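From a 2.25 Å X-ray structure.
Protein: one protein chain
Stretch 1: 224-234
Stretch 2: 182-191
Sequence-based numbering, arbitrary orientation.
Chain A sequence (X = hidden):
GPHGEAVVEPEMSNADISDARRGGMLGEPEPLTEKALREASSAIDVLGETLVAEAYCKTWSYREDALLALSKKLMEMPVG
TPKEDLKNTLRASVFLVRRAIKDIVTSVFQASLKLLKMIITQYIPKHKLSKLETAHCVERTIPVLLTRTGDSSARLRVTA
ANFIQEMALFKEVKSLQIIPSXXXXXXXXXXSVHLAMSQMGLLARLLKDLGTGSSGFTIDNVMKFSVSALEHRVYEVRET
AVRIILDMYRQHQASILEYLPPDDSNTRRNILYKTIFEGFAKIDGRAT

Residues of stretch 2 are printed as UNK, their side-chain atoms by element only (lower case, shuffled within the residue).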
# COMPACT_ATOMS: atom_id res chain seq x y z
N LYS A 224 -11.48 -5.06 15.26
CA LYS A 224 -11.92 -6.16 14.39
C LYS A 224 -10.71 -6.88 13.79
O LYS A 224 -10.65 -8.11 13.83
CB LYS A 224 -12.85 -5.60 13.30
CG LYS A 224 -13.37 -6.51 12.18
CD LYS A 224 -13.51 -7.99 12.45
CE LYS A 224 -14.27 -8.69 11.33
NZ LYS A 224 -14.01 -10.15 11.31
N PHE A 225 -9.75 -6.12 13.26
CA PHE A 225 -8.49 -6.67 12.72
C PHE A 225 -7.62 -7.35 13.77
O PHE A 225 -7.16 -8.48 13.59
CB PHE A 225 -7.68 -5.55 12.01
CG PHE A 225 -6.32 -5.98 11.53
CD1 PHE A 225 -6.18 -6.70 10.35
CD2 PHE A 225 -5.16 -5.66 12.25
CE1 PHE A 225 -4.93 -7.10 9.90
CE2 PHE A 225 -3.91 -6.06 11.80
CZ PHE A 225 -3.79 -6.78 10.63
N SER A 226 -7.39 -6.65 14.88
CA SER A 226 -6.49 -7.14 15.93
C SER A 226 -6.99 -8.43 16.59
O SER A 226 -6.21 -9.37 16.78
CB SER A 226 -6.28 -6.07 16.99
OG SER A 226 -5.67 -4.92 16.43
N VAL A 227 -8.28 -8.46 16.93
CA VAL A 227 -8.91 -9.64 17.55
C VAL A 227 -8.87 -10.85 16.59
O VAL A 227 -8.63 -11.97 17.02
CB VAL A 227 -10.35 -9.35 18.05
CG1 VAL A 227 -11.08 -10.62 18.49
CG2 VAL A 227 -10.33 -8.35 19.21
N SER A 228 -9.10 -10.61 15.31
CA SER A 228 -8.98 -11.65 14.28
C SER A 228 -7.55 -12.22 14.18
O SER A 228 -7.36 -13.42 14.00
CB SER A 228 -9.42 -11.12 12.92
OG SER A 228 -9.43 -12.16 11.96
N ALA A 229 -6.55 -11.34 14.32
CA ALA A 229 -5.14 -11.74 14.29
C ALA A 229 -4.70 -12.63 15.46
O ALA A 229 -3.72 -13.38 15.33
CB ALA A 229 -4.26 -10.50 14.23
N LEU A 230 -5.43 -12.57 16.59
CA LEU A 230 -5.16 -13.47 17.73
C LEU A 230 -5.34 -14.97 17.42
O LEU A 230 -4.85 -15.80 18.17
CB LEU A 230 -6.01 -13.09 18.95
CG LEU A 230 -5.72 -11.74 19.61
CD1 LEU A 230 -6.82 -11.38 20.61
CD2 LEU A 230 -4.36 -11.76 20.30
N GLU A 231 -6.03 -15.31 16.33
CA GLU A 231 -6.15 -16.70 15.87
C GLU A 231 -5.13 -17.12 14.79
O GLU A 231 -5.20 -18.23 14.27
CB GLU A 231 -7.58 -16.98 15.42
CG GLU A 231 -7.96 -18.45 15.15
CD GLU A 231 -7.61 -19.47 16.25
OE1 GLU A 231 -7.15 -19.14 17.37
OE2 GLU A 231 -7.85 -20.67 15.96
N HIS A 232 -4.15 -16.26 14.48
CA HIS A 232 -3.16 -16.57 13.43
C HIS A 232 -2.19 -17.65 13.91
O HIS A 232 -1.88 -17.73 15.10
CB HIS A 232 -2.40 -15.31 13.02
CG HIS A 232 -1.82 -15.37 11.64
ND1 HIS A 232 -0.49 -15.61 11.40
CD2 HIS A 232 -2.40 -15.22 10.43
CE1 HIS A 232 -0.27 -15.61 10.10
NE2 HIS A 232 -1.42 -15.37 9.49
N ARG A 233 -1.73 -18.49 12.98
CA ARG A 233 -0.87 -19.64 13.31
C ARG A 233 0.53 -19.26 13.84
O ARG A 233 1.13 -20.01 14.62
CB ARG A 233 -0.72 -20.57 12.10
CG ARG A 233 0.18 -20.06 10.99
CD ARG A 233 0.08 -20.92 9.74
NE ARG A 233 1.05 -20.48 8.73
CZ ARG A 233 0.93 -19.40 7.95
NH1 ARG A 233 -0.14 -18.61 8.02
NH2 ARG A 233 1.89 -19.11 7.08
N VAL A 234 1.02 -18.10 13.42
CA VAL A 234 2.37 -17.63 13.75
C VAL A 234 2.34 -16.93 15.10
O VAL A 234 1.56 -15.99 15.29
CB VAL A 234 2.90 -16.66 12.67
CG1 VAL A 234 4.33 -16.19 12.99
CG2 VAL A 234 2.86 -17.32 11.30
N UNK A 182 -6.85 -0.53 3.60
CA UNK A 182 -6.07 -1.70 3.19
C UNK A 182 -5.32 -2.34 4.35
O UNK A 182 -5.18 -3.56 4.39
c UNK A 182 -6.39 -2.01 0.06
o UNK A 182 -7.56 -0.08 -2.81
c UNK A 182 -6.32 0.58 -0.92
c UNK A 182 -5.72 -1.02 0.78
c UNK A 182 -5.69 0.27 0.27
c UNK A 182 -6.97 -0.41 -1.62
c UNK A 182 -7.01 -1.71 -1.14
c UNK A 182 -5.06 -1.35 2.09
N UNK A 183 -4.85 -1.51 5.28
CA UNK A 183 -4.04 -1.98 6.41
C UNK A 183 -4.84 -2.70 7.50
O UNK A 183 -4.25 -3.45 8.28
c UNK A 183 -2.28 -0.10 6.08
c UNK A 183 -1.70 1.13 6.75
c UNK A 183 -1.17 -1.04 5.63
c UNK A 183 -3.25 -0.82 7.02
N UNK A 184 -6.16 -2.49 7.54
CA UNK A 184 -7.04 -3.19 8.50
C UNK A 184 -7.77 -4.40 7.89
O UNK A 184 -8.61 -5.00 8.55
c UNK A 184 -9.09 -1.67 8.21
c UNK A 184 -7.34 -1.11 9.91
c UNK A 184 -8.06 -2.24 9.18
N UNK A 185 -7.46 -4.76 6.64
CA UNK A 185 -8.05 -5.92 6.00
C UNK A 185 -7.48 -7.16 6.68
O UNK A 185 -6.27 -7.22 6.92
c UNK A 185 -7.75 -5.95 4.49
c UNK A 185 -8.71 -6.83 3.69
n UNK A 185 -8.71 -7.94 1.55
c UNK A 185 -8.44 -6.82 2.20
o UNK A 185 -8.01 -5.81 1.64
N UNK A 186 -8.33 -8.16 7.00
CA UNK A 186 -7.81 -9.24 7.85
C UNK A 186 -6.70 -10.07 7.19
O UNK A 186 -6.68 -10.24 5.97
c UNK A 186 -10.21 -9.41 7.51
c UNK A 186 -9.05 -10.11 8.12
c UNK A 186 -9.66 -8.48 6.47
N UNK A 187 -5.78 -10.56 8.02
CA UNK A 187 -4.68 -11.39 7.55
C UNK A 187 -5.21 -12.75 7.12
O UNK A 187 -5.98 -13.37 7.86
c UNK A 187 -2.14 -10.38 10.37
c UNK A 187 -3.63 -11.56 8.65
c UNK A 187 -2.94 -10.25 9.08
c UNK A 187 -2.06 -9.72 7.96
N UNK A 188 -4.81 -13.19 5.94
CA UNK A 188 -5.26 -14.47 5.38
C UNK A 188 -4.57 -15.60 6.13
O UNK A 188 -3.45 -15.43 6.63
c UNK A 188 -5.53 -13.45 3.05
n UNK A 188 -8.75 -12.82 1.09
c UNK A 188 -4.95 -14.57 3.88
c UNK A 188 -7.33 -12.68 1.51
c UNK A 188 -6.93 -13.73 2.54
N UNK A 189 -5.25 -16.74 6.23
CA UNK A 189 -4.76 -17.91 6.97
C UNK A 189 -3.39 -18.37 6.48
O UNK A 189 -2.46 -18.54 7.27
c UNK A 189 -5.76 -19.05 6.89
N UNK A 190 -3.27 -18.53 5.16
CA UNK A 190 -2.02 -18.97 4.51
C UNK A 190 -1.02 -17.83 4.22
O UNK A 190 -0.08 -18.03 3.43
o UNK A 190 -3.67 -17.89 2.44
n UNK A 190 -2.64 -19.14 0.88
c UNK A 190 -2.94 -18.83 2.14
c UNK A 190 -2.35 -19.73 3.22
N UNK A 191 -1.19 -16.66 4.84
CA UNK A 191 -0.31 -15.51 4.60
C UNK A 191 1.08 -15.78 5.15
O UNK A 191 1.23 -16.48 6.17
c UNK A 191 -0.88 -14.23 5.23
o UNK A 191 -0.92 -14.31 6.64

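Position 182 has one carbon leading to a ring of six carbons that bears an oxygen. The side chain does not reach stretch 1. This is Tyr182.

Position 183 has four carbons, forked at the second. Its side chain makes no contact with stretch 1, but its backbone O lies over one face of the Phe225 ring, 4.1 Å from Phe225 CE1. It is Leu183.

Position 184 has three carbons, one carrying the other two. Its CB is 4.4 Å from Phe225 CB, an apolar contact, and its O is 3.5 Å from Phe225 CD1. This is Val184, the first residue to leave helical phi/psi.

Position 185 has three carbons, the third carrying one oxygen and one nitrogen. The CA-to-CB bond points away, and the side chain makes no contact. The backbone O sits at the edge of the Phe225 ring, 3.3 Å from CE1. This is Gln185.

At position 186 three carbons close a ring onto the backbone N. Its CA is 3.9 Å from Phe225 CD1 and its CB is 4.4 Å from Ser228 OG. Only proline closes such a ring, so this is Pro186.

Position 187 again has four carbons, forked at the second. The CA-to-CB bond points toward stretch 1, and the side chain meets Phe225, Ala229 and His232. This is Leu187. Its CG is 3.8 Å from Phe225 CE1, and its CD1 is 4.4 Å from Ala229 CB.

Position 188 has four carbons in a row ending in nitrogen, and its CA-to-CB bond points away. It is Lys188. Its O lies at the edge of the His232 ring, 3.5 Å from NE2.

Position 189 has a single carbon, pointing away: Ala189. Its O is 2.4 Å from Arg233 NH1, but the angle is too poor for a hydrogen bond.

Position 190 has two carbons, the second carrying one oxygen and one nitrogen. Its CA-to-CB bond points away and the side chain makes no contact, but its backbone C is 4.0 Å from Arg233 NH1. The shorter amide is Asn190.

Position 191 has one carbon and one oxygen. The oxygen is 3.1 Å from His232 NE2, and the residue is Ser191. Its OG accepts a hydrogen bond from that nitrogen and donates one to Lys188 O at 2.8 Å.

The contact has an apolar part and a polar part. Phe225 packs against the side chains of Val184 and Leu187, Pro186 CA, and the backbone O atoms of 183, 184 and 185. Leu187 also reaches Ala229 and His232. Lys188 to Ser191 form a type I turn, and Ser191 at its end meets His232 and Arg233. Arg233 donates to Ser191 O from NH1 at 3.1 Å and from NH2 at 2.9 Å.

Stretch 2 182-191: YLVQPLKANS
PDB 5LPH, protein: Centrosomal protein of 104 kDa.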